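AlyGC (Glaciecola chathamensis, PDB 5GKD) probably cleaves alginate by beta-elimination, as a calcium-containing polysaccharide lyase of family 6 from a marine bacterium. Local coordinates at residues T7-L15 with D33-K41; V639-K650 with K669-A679. All coordinates share one frame; numbering follows the deposited sequence.

Contact 1: T7-L15 with D33-K41; sequences TPEAYDQAL and DFEVLFEAK
Tyr11 and Phe34 meet in a T-shaped pair, the edge of Phe34 directed at the face of Tyr11, with ring planes at 84° and centroids 5.7 Å apart. Phe34 CZ leads, lying 4.0 Å from Tyr11 CG. One face of the Phe34 ring receives Pro8 CG in a CH-pi contact, 4.3 Å from the ring centroid, while Val36 CG2, two residues on, sits over the opposite face, so the phenyl group is sandwiched. The tyrosine side chain swings CG away from its backbone nitrogen (chi1 165°), which carries the ring from the helix toward the strand. There Tyr11 OH donates to Leu37 O at 2.7 Å, reaching it from above the carbonyl plane. Val36 CG1 approaches the phenol obliquely, and the hydroxyl also lies at the edge of the Phe38 ring. One turn further on, Leu15 spreads its two methyls over the strand: CD1 lies 3.9 Å from Phe38 CD1 and also touches Ala40 CB, and CD2 rests against Leu37 O. The axes of segments 8-15 and 35-41 run 10° from parallel, and the helix covers strand 35-41 in the first coils of the N-terminal beta-helix. The chemistry is that of an apolar cap pinned at one point, where a buried tyrosine hydroxyl satisfies a strand carbonyl that faces the helix.

Contact 2: V639-K650 with K669-A679; sequences VMNNNIFNEVGK and KMTTNEFNNSA
Lys669 O accepts Met640 N at 2.8 Å, opening a parallel, in-register pairing in which Met670 CG packs on Met640 CB. Thr671 continues it, its backbone N bonding to Met640 O and its O receiving Asn642 N, while Asn641 OD1 lies against its side chain and Asn641 ND2 bonds Glu610. At Thr672 the chain turns, and Asn673 bridges the bend: its OD1 takes Asn643 N and Asn643 ND2 (2.9 Å) from opposite faces of its plane, and its ND2 donates to Met640 O at 3.0 Å with that oxygen in the amide plane. With CG anti to the carbonyl carbon (chi1 -54°), the amide lies beside that of Asn643, planes 2° apart; ND2 also bonds Asn697. An alanine here would remove both ends of this grip and is likely to leave Asn643 N and ND2 without their shared acceptor. Glu674 resumes the strand beside Ile644, and Phe675 takes Phe645 CD2 over one ring face, the rings inclined at 49°. Asn676 ND2 donates to Asn646 OD1 at 3.1 Å. Past the next bend, Asn677 O receives Lys650 NZ (2.8 Å), which also forms a salt bridge with Glu647; Ser678 OG accepts Val648 N, and Ala679 N closes on Val648 O. Like residues aligned on successive coils, with asparagines repeated at the turn, are characteristic of parallel beta-helices, consistent with a second right-handed one, as in pectate lyase-like proteins.

Contacts 1 and 2 lie on opposite sides of the chain's centre, their nearest atoms about 43 Å apart, and share no element. Contact 1 sets a helix on the end of one beta-helix, burying Tyr11, Phe34, Val36 and Phe38 beneath it; contact 2 joins adjacent coils within another, between the coils of strands 606-610 and 613-617 and that of strand 691-700. Contact 1 relies on aromatic and aliphatic packing with a single crossing hydrogen bond and buries 352 Å². Contact 2 buries 988 Å² through repeated backbone and asparagine hydrogen bonding, with Phe645, Phe675 and the pair Asn643 and Asn673 inside the coils, and exposed Lys669 on the outward face and Glu647 and Lys650 at the bend.

Contact 1: T7-L15 with D33-K41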
loop_
_atom_site.group_PDB
_atom_site.type_symbol
_atom_site.label_atom_id
_atom_site.label_comp_id
_atom_site.label_asym_id
_atom_site.label_seq_id
_atom_site.Cartn_x
_atom_site.Cartn_y
_atom_site.Cartn_z
ATOM N N THR A 7 32.095 -2.689 22.775
ATOM C CA THR A 7 30.661 -2.574 22.998
ATOM C C THR A 7 30.263 -1.106 22.984
ATOM O O THR A 7 31.103 -0.230 23.193
ATOM C CB THR A 7 30.213 -3.180 24.340
ATOM O OG1 THR A 7 30.844 -2.475 25.413
ATOM C CG2 THR A 7 30.541 -4.649 24.428
ATOM N N PRO A 8 28.988 -0.807 22.746
ATOM C CA PRO A 8 28.559 0.595 22.861
ATOM C C PRO A 8 28.822 1.191 24.235
ATOM O O PRO A 8 29.171 2.368 24.333
ATOM C CB PRO A 8 27.061 0.528 22.532
ATOM C CG PRO A 8 26.950 -0.617 21.630
ATOM C CD PRO A 8 27.953 -1.643 22.124
ATOM N N GLU A 9 28.699 0.410 25.307
ATOM C CA GLU A 9 28.957 0.990 26.617
ATOM C C GLU A 9 30.447 1.228 26.828
ATOM O O GLU A 9 30.837 2.240 27.410
ATOM C CB GLU A 9 28.353 0.127 27.731
ATOM C CG GLU A 9 28.014 -1.282 27.377
ATOM C CD GLU A 9 26.743 -1.433 26.558
ATOM O OE1 GLU A 9 26.850 -2.002 25.467
ATOM O OE2 GLU A 9 25.650 -1.004 26.996
ATOM N N ALA A 10 31.301 0.341 26.321
ATOM C CA ALA A 10 32.724 0.639 26.367
ATOM C C ALA A 10 33.042 1.866 25.523
ATOM O O ALA A 10 33.900 2.669 25.893
ATOM C CB ALA A 10 33.547 -0.566 25.907
ATOM N N TYR A 11 32.351 2.032 24.397
ATOM C CA TYR A 11 32.490 3.257 23.629
ATOM C C TYR A 11 32.128 4.475 24.469
ATOM O O TYR A 11 32.864 5.462 24.485
ATOM C CB TYR A 11 31.632 3.202 22.369
ATOM C CG TYR A 11 31.476 4.573 21.762
ATOM C CD1 TYR A 11 32.433 5.083 20.900
ATOM C CD2 TYR A 11 30.388 5.362 22.073
ATOM C CE1 TYR A 11 32.298 6.331 20.351
ATOM C CE2 TYR A 11 30.253 6.611 21.545
ATOM C CZ TYR A 11 31.204 7.090 20.678
ATOM O OH TYR A 11 31.033 8.344 20.163
ATOM N N ASP A 12 30.985 4.433 25.156
ATOM C CA ASP A 12 30.601 5.552 26.013
ATOM C C ASP A 12 31.708 5.897 26.994
ATOM O O ASP A 12 32.012 7.076 27.216
ATOM C CB ASP A 12 29.318 5.230 26.798
ATOM C CG ASP A 12 28.078 5.144 25.915
ATOM O OD1 ASP A 12 28.050 5.760 24.826
ATOM O OD2 ASP A 12 27.124 4.460 26.328
ATOM N N GLN A 13 32.313 4.874 27.603
ATOM C CA GLN A 13 33.303 5.124 28.641
ATOM C C GLN A 13 34.598 5.646 28.044
ATOM O O GLN A 13 35.228 6.537 28.617
ATOM C CB GLN A 13 33.537 3.859 29.472
ATOM C CG GLN A 13 32.348 3.507 30.383
ATOM C CD GLN A 13 31.930 2.015 30.356
ATOM O OE1 GLN A 13 32.754 1.110 30.227
ATOM N NE2 GLN A 13 30.642 1.780 30.486
ATOM N N ALA A 14 34.997 5.129 26.883
ATOM C CA ALA A 14 36.172 5.681 26.218
ATOM C C ALA A 14 35.952 7.141 25.831
ATOM O O ALA A 14 36.847 7.970 26.010
ATOM C CB ALA A 14 36.530 4.854 24.986
ATOM N N LEU A 15 34.764 7.474 25.309
ATOM C CA LEU A 15 34.485 8.850 24.909
ATOM C C LEU A 15 34.609 9.799 26.092
ATOM O O LEU A 15 35.097 10.918 25.947
ATOM C CB LEU A 15 33.089 8.957 24.290
ATOM C CG LEU A 15 32.682 10.345 23.772
ATOM C CD1 LEU A 15 33.525 10.723 22.574
ATOM C CD2 LEU A 15 31.198 10.441 23.434
ATOM N N ASP A 33 22.540 -1.884 15.187
ATOM C CA ASP A 33 21.696 -0.914 15.884
ATOM C C ASP A 33 22.523 0.024 16.762
ATOM O O ASP A 33 22.171 0.299 17.905
ATOM C CB ASP A 33 20.630 -1.621 16.730
ATOM C CG ASP A 33 19.743 -2.557 15.915
ATOM O OD1 ASP A 33 19.562 -2.350 14.699
ATOM O OD2 ASP A 33 19.212 -3.507 16.513
ATOM N N PHE A 34 23.638 0.514 16.226
ATOM C CA PHE A 34 24.562 1.375 16.957
ATOM C C PHE A 34 24.378 2.816 16.484
ATOM O O PHE A 34 24.898 3.200 15.436
ATOM C CB PHE A 34 25.999 0.907 16.747
ATOM C CG PHE A 34 26.998 1.553 17.675
ATOM C CD1 PHE A 34 26.580 2.261 18.793
ATOM C CD2 PHE A 34 28.355 1.451 17.429
ATOM C CE1 PHE A 34 27.496 2.838 19.643
ATOM C CE2 PHE A 34 29.271 2.047 18.283
ATOM C CZ PHE A 34 28.838 2.735 19.386
ATOM N N GLU A 35 23.662 3.617 17.278
ATOM C CA GLU A 35 23.510 5.053 17.037
ATOM C C GLU A 35 24.678 5.776 17.697
ATOM O O GLU A 35 24.668 6.018 18.902
ATOM C CB GLU A 35 22.174 5.555 17.575
ATOM C CG GLU A 35 20.976 5.014 16.837
ATOM C CD GLU A 35 19.650 5.531 17.380
ATOM O OE1 GLU A 35 19.322 6.719 17.162
ATOM O OE2 GLU A 35 18.925 4.738 18.002
ATOM N N VAL A 36 25.686 6.127 16.904
ATOM C CA VAL A 36 26.934 6.680 17.411
ATOM C C VAL A 36 26.773 8.182 17.584
ATOM O O VAL A 36 26.445 8.888 16.630
ATOM C CB VAL A 36 28.103 6.371 16.465
ATOM C CG1 VAL A 36 29.387 6.999 16.986
ATOM C CG2 VAL A 36 28.253 4.863 16.263
ATOM N N LEU A 37 27.006 8.677 18.794
ATOM C CA LEU A 37 27.103 10.108 19.051
ATOM C C LEU A 37 28.547 10.377 19.440
ATOM O O LEU A 37 28.975 10.025 20.545
ATOM C CB LEU A 37 26.131 10.570 20.137
ATOM C CG LEU A 37 26.252 12.035 20.596
ATOM C CD1 LEU A 37 26.173 12.976 19.411
ATOM C CD2 LEU A 37 25.193 12.400 21.640
ATOM N N PHE A 38 29.299 10.965 18.510
ATOM C CA PHE A 38 30.713 11.276 18.679
ATOM C C PHE A 38 30.788 12.750 19.044
ATOM O O PHE A 38 30.874 13.619 18.180
ATOM C CB PHE A 38 31.490 10.976 17.406
ATOM C CG PHE A 38 32.981 11.094 17.560
ATOM C CD1 PHE A 38 33.608 10.687 18.718
ATOM C CD2 PHE A 38 33.751 11.586 16.539
ATOM C CE1 PHE A 38 34.978 10.791 18.839
ATOM C CE2 PHE A 38 35.124 11.679 16.658
ATOM C CZ PHE A 38 35.734 11.293 17.798
ATOM N N GLU A 39 30.746 13.026 20.339
ATOM C CA GLU A 39 30.672 14.385 20.859
ATOM C C GLU A 39 31.863 14.580 21.774
ATOM O O GLU A 39 31.917 13.997 22.867
ATOM C CB GLU A 39 29.354 14.635 21.595
ATOM C CG GLU A 39 29.318 15.975 22.317
ATOM C CD GLU A 39 27.933 16.365 22.751
ATOM O OE1 GLU A 39 27.641 17.578 22.770
ATOM O OE2 GLU A 39 27.140 15.460 23.078
ATOM N N ALA A 40 32.810 15.385 21.311
ATOM C CA ALA A 40 34.078 15.591 21.978
ATOM C C ALA A 40 34.678 16.892 21.463
ATOM O O ALA A 40 34.150 17.535 20.555
ATOM C CB ALA A 40 35.023 14.412 21.738
ATOM N N LYS A 41 35.802 17.272 22.052
ATOM C CA LYS A 41 36.483 18.499 21.662
ATOM C C LYS A 41 37.962 18.186 21.537
ATOM O O LYS A 41 38.691 18.135 22.528
ATOM C CB LYS A 41 36.239 19.615 22.657
ATOM C CG LYS A 41 34.771 19.983 22.769
ATOM C CD LYS A 41 34.429 21.351 22.143
ATOM C CE LYS A 41 32.972 21.722 22.295
ATOM N NZ LYS A 41 32.512 21.719 23.701
#

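Contact 2: V639-K650 with K669-A679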
loop_
_atom_site.group_PDB
_atom_site.type_symbol
_atom_site.label_atom_id
_atom_site.label_comp_id
_atom_site.label_asym_id
_atom_site.label_seq_id
_atom_site.Cartn_x
_atom_site.Cartn_y
_atom_site.Cartn_z
ATOM N N VAL A 639 6.147 3.744 -25.577
ATOM C CA VAL A 639 6.491 3.499 -26.971
ATOM C C VAL A 639 5.760 2.242 -27.405
ATOM O O VAL A 639 5.996 1.170 -26.845
ATOM C CB VAL A 639 8.007 3.333 -27.171
ATOM C CG1 VAL A 639 8.306 2.871 -28.591
ATOM C CG2 VAL A 639 8.737 4.617 -26.856
ATOM N N MET A 640 4.863 2.370 -28.386
ATOM C CA MET A 640 4.082 1.232 -28.858
ATOM C C MET A 640 4.034 1.223 -30.378
ATOM O O MET A 640 3.455 2.126 -30.986
ATOM C CB MET A 640 2.676 1.251 -28.274
ATOM C CG MET A 640 2.668 1.144 -26.779
ATOM S SD MET A 640 1.081 0.691 -26.101
ATOM C CE MET A 640 1.484 0.707 -24.335
ATOM N N ASN A 641 4.616 0.186 -30.985
ATOM C CA ASN A 641 4.791 0.112 -32.426
ATOM C C ASN A 641 4.400 -1.260 -32.945
ATOM O O ASN A 641 4.740 -2.286 -32.346
ATOM C CB ASN A 641 6.238 0.379 -32.850
ATOM C CG ASN A 641 6.756 1.690 -32.347
ATOM O OD1 ASN A 641 6.034 2.687 -32.304
ATOM N ND2 ASN A 641 8.020 1.704 -31.951
ATOM N N ASN A 642 3.723 -1.268 -34.095
ATOM C CA ASN A 642 3.563 -2.476 -34.897
ATOM C C ASN A 642 2.733 -3.529 -34.177
ATOM O O ASN A 642 2.962 -4.724 -34.338
ATOM C CB ASN A 642 4.925 -3.045 -35.312
ATOM C CG ASN A 642 5.669 -2.127 -36.260
ATOM O OD1 ASN A 642 5.358 -2.114 -37.443
ATOM N ND2 ASN A 642 6.632 -1.334 -35.753
ATOM N N ASN A 643 1.762 -3.092 -33.389
ATOM C CA ASN A 643 0.879 -3.997 -32.671
ATOM C C ASN A 643 -0.478 -4.049 -33.355
ATOM O O ASN A 643 -0.872 -3.139 -34.080
ATOM C CB ASN A 643 0.681 -3.564 -31.206
ATOM C CG ASN A 643 1.983 -3.339 -30.469
ATOM O OD1 ASN A 643 2.685 -4.282 -30.098
ATOM N ND2 ASN A 643 2.309 -2.087 -30.251
ATOM N N ILE A 644 -1.211 -5.114 -33.070
ATOM C CA ILE A 644 -2.597 -5.253 -33.476
ATOM C C ILE A 644 -3.423 -5.397 -32.215
ATOM O O ILE A 644 -3.210 -6.332 -31.434
ATOM C CB ILE A 644 -2.806 -6.452 -34.415
ATOM C CG1 ILE A 644 -2.054 -6.240 -35.728
ATOM C CG2 ILE A 644 -4.289 -6.680 -34.679
ATOM C CD1 ILE A 644 -0.609 -6.693 -35.684
ATOM N N PHE A 645 -4.356 -4.479 -32.013
ATOM C CA PHE A 645 -5.242 -4.483 -30.859
ATOM C C PHE A 645 -6.670 -4.681 -31.353
ATOM O O PHE A 645 -7.172 -3.859 -32.125
ATOM C CB PHE A 645 -5.132 -3.170 -30.066
ATOM C CG PHE A 645 -3.713 -2.746 -29.707
ATOM C CD1 PHE A 645 -2.944 -3.481 -28.808
ATOM C CD2 PHE A 645 -3.188 -1.560 -30.199
ATOM C CE1 PHE A 645 -1.660 -3.066 -28.448
ATOM C CE2 PHE A 645 -1.900 -1.139 -29.850
ATOM C CZ PHE A 645 -1.139 -1.897 -28.965
ATOM N N ASN A 646 -7.331 -5.757 -30.905
ATOM C CA ASN A 646 -8.717 -6.040 -31.280
ATOM C C ASN A 646 -9.623 -6.057 -30.060
ATOM O O ASN A 646 -9.313 -6.715 -29.062
ATOM C CB ASN A 646 -8.870 -7.389 -32.004
ATOM C CG ASN A 646 -7.927 -7.549 -33.178
ATOM O OD1 ASN A 646 -8.154 -6.988 -34.254
ATOM N ND2 ASN A 646 -6.886 -8.361 -32.994
ATOM N N GLU A 647 -10.760 -5.372 -30.161
ATOM C CA GLU A 647 -11.794 -5.377 -29.121
ATOM C C GLU A 647 -11.190 -5.083 -27.743
ATOM O O GLU A 647 -11.253 -5.890 -26.817
ATOM C CB GLU A 647 -12.547 -6.709 -29.119
ATOM C CG GLU A 647 -13.207 -7.090 -30.438
ATOM C CD GLU A 647 -14.560 -6.422 -30.649
ATOM O OE1 GLU A 647 -15.051 -5.717 -29.733
ATOM O OE2 GLU A 647 -15.151 -6.622 -31.733
ATOM N N VAL A 648 -10.598 -3.899 -27.619
ATOM C CA VAL A 648 -9.825 -3.524 -26.439
ATOM C C VAL A 648 -10.462 -2.308 -25.777
ATOM O O VAL A 648 -10.835 -1.346 -26.456
ATOM C CB VAL A 648 -8.356 -3.239 -26.803
ATOM C CG1 VAL A 648 -7.624 -2.645 -25.618
ATOM C CG2 VAL A 648 -7.675 -4.502 -27.274
ATOM N N GLY A 649 -10.595 -2.359 -24.453
ATOM C CA GLY A 649 -10.901 -1.183 -23.665
ATOM C C GLY A 649 -12.362 -0.869 -23.434
ATOM O O GLY A 649 -12.658 0.142 -22.792
ATOM N N LYS A 650 -13.287 -1.699 -23.907
ATOM C CA LYS A 650 -14.697 -1.337 -23.879
ATOM C C LYS A 650 -15.461 -1.932 -22.707
ATOM O O LYS A 650 -16.672 -1.743 -22.622
ATOM C CB LYS A 650 -15.366 -1.745 -25.200
ATOM C CG LYS A 650 -15.109 -0.757 -26.332
ATOM C CD LYS A 650 -14.805 -1.452 -27.640
ATOM C CE LYS A 650 -15.968 -2.306 -28.116
ATOM N NZ LYS A 650 -15.572 -3.181 -29.253
ATOM N N LYS A 669 5.155 7.620 -28.191
ATOM C CA LYS A 669 5.358 7.252 -29.591
ATOM C C LYS A 669 4.477 6.052 -29.917
ATOM O O LYS A 669 4.736 4.944 -29.438
ATOM C CB LYS A 669 6.832 6.948 -29.864
ATOM C CG LYS A 669 7.145 6.469 -31.283
ATOM C CD LYS A 669 8.665 6.320 -31.503
ATOM C CE LYS A 669 8.985 5.341 -32.639
ATOM N NZ LYS A 669 10.161 4.446 -32.314
ATOM N N MET A 670 3.439 6.262 -30.727
ATOM C CA MET A 670 2.562 5.186 -31.186
ATOM C C MET A 670 2.582 5.141 -32.707
ATOM O O MET A 670 2.121 6.078 -33.365
ATOM C CB MET A 670 1.130 5.372 -30.684
ATOM C CG MET A 670 0.800 4.732 -29.329
ATOM S SD MET A 670 1.574 5.545 -27.925
ATOM C CE MET A 670 1.264 7.221 -28.309
ATOM N N THR A 671 3.060 4.030 -33.260
ATOM C CA THR A 671 3.468 3.955 -34.657
ATOM C C THR A 671 3.039 2.621 -35.254
ATOM O O THR A 671 3.294 1.572 -34.666
ATOM C CB THR A 671 4.995 4.142 -34.746
ATOM O OG1 THR A 671 5.300 5.506 -35.045
ATOM C CG2 THR A 671 5.647 3.221 -35.745
ATOM N N THR A 672 2.351 2.664 -36.395
ATOM C CA THR A 672 2.119 1.476 -37.212
ATOM C C THR A 672 1.310 0.417 -36.458
ATOM O O THR A 672 1.537 -0.786 -36.600
ATOM C CB THR A 672 3.448 0.891 -37.712
ATOM O OG1 THR A 672 4.300 1.957 -38.130
ATOM C CG2 THR A 672 3.241 -0.025 -38.902
ATOM N N ASN A 673 0.360 0.856 -35.648
ATOM C CA ASN A 673 -0.516 -0.065 -34.942
ATOM C C ASN A 673 -1.857 -0.152 -35.660
ATOM O O ASN A 673 -2.205 0.700 -36.471
ATOM C CB ASN A 673 -0.755 0.376 -33.491
ATOM C CG ASN A 673 0.534 0.612 -32.714
ATOM O OD1 ASN A 673 1.198 -0.327 -32.297
ATOM N ND2 ASN A 673 0.871 1.882 -32.497
ATOM N N GLU A 674 -2.617 -1.191 -35.332
ATOM C CA GLU A 674 -4.033 -1.282 -35.668
ATOM C C GLU A 674 -4.856 -1.280 -34.384
ATOM O O GLU A 674 -4.628 -2.108 -33.493
ATOM C CB GLU A 674 -4.339 -2.550 -36.471
ATOM C CG GLU A 674 -3.507 -2.750 -37.726
ATOM C CD GLU A 674 -3.833 -4.074 -38.426
ATOM O OE1 GLU A 674 -4.901 -4.665 -38.130
ATOM O OE2 GLU A 674 -3.015 -4.525 -39.261
ATOM N N PHE A 675 -5.801 -0.355 -34.288
ATOM C CA PHE A 675 -6.771 -0.308 -33.198
ATOM C C PHE A 675 -8.135 -0.636 -33.801
ATOM O O PHE A 675 -8.813 0.244 -34.335
ATOM C CB PHE A 675 -6.785 1.054 -32.509
ATOM C CG PHE A 675 -5.570 1.346 -31.669
ATOM C CD1 PHE A 675 -4.389 1.780 -32.257
ATOM C CD2 PHE A 675 -5.626 1.258 -30.280
ATOM C CE1 PHE A 675 -3.277 2.075 -31.490
ATOM C CE2 PHE A 675 -4.508 1.551 -29.507
ATOM C CZ PHE A 675 -3.336 1.960 -30.116
ATOM N N ASN A 676 -8.537 -1.897 -33.697
ATOM C CA ASN A 676 -9.752 -2.395 -34.326
ATOM C C ASN A 676 -10.854 -2.550 -33.290
ATOM O O ASN A 676 -10.698 -3.294 -32.318
ATOM C CB ASN A 676 -9.484 -3.723 -35.033
ATOM C CG ASN A 676 -8.349 -3.618 -36.043
ATOM O OD1 ASN A 676 -8.156 -2.574 -36.657
ATOM N ND2 ASN A 676 -7.592 -4.690 -36.208
ATOM N N ASN A 677 -11.963 -1.845 -33.504
ATOM C CA ASN A 677 -13.164 -1.968 -32.688
ATOM C C ASN A 677 -12.836 -1.833 -31.205
ATOM O O ASN A 677 -13.102 -2.726 -30.398
ATOM C CB ASN A 677 -13.860 -3.295 -32.981
ATOM C CG ASN A 677 -14.119 -3.492 -34.467
ATOM O OD1 ASN A 677 -14.702 -2.623 -35.124
ATOM N ND2 ASN A 677 -13.662 -4.617 -35.008
ATOM N N SER A 678 -12.241 -0.696 -30.857
ATOM C CA SER A 678 -11.672 -0.522 -29.526
ATOM C C SER A 678 -11.973 0.872 -28.991
ATOM O O SER A 678 -12.457 1.756 -29.701
ATOM C CB SER A 678 -10.164 -0.771 -29.533
ATOM O OG SER A 678 -9.853 -2.096 -29.950
ATOM N N ALA A 679 -11.697 1.048 -27.709
ATOM C CA ALA A 679 -11.796 2.348 -27.090
ATOM C C ALA A 679 -10.618 3.213 -27.541
ATOM O O ALA A 679 -9.578 2.695 -27.947
ATOM C CB ALA A 679 -11.830 2.192 -25.568
HETATM O O HOH W 1 0.554 -3.465 -37.122
#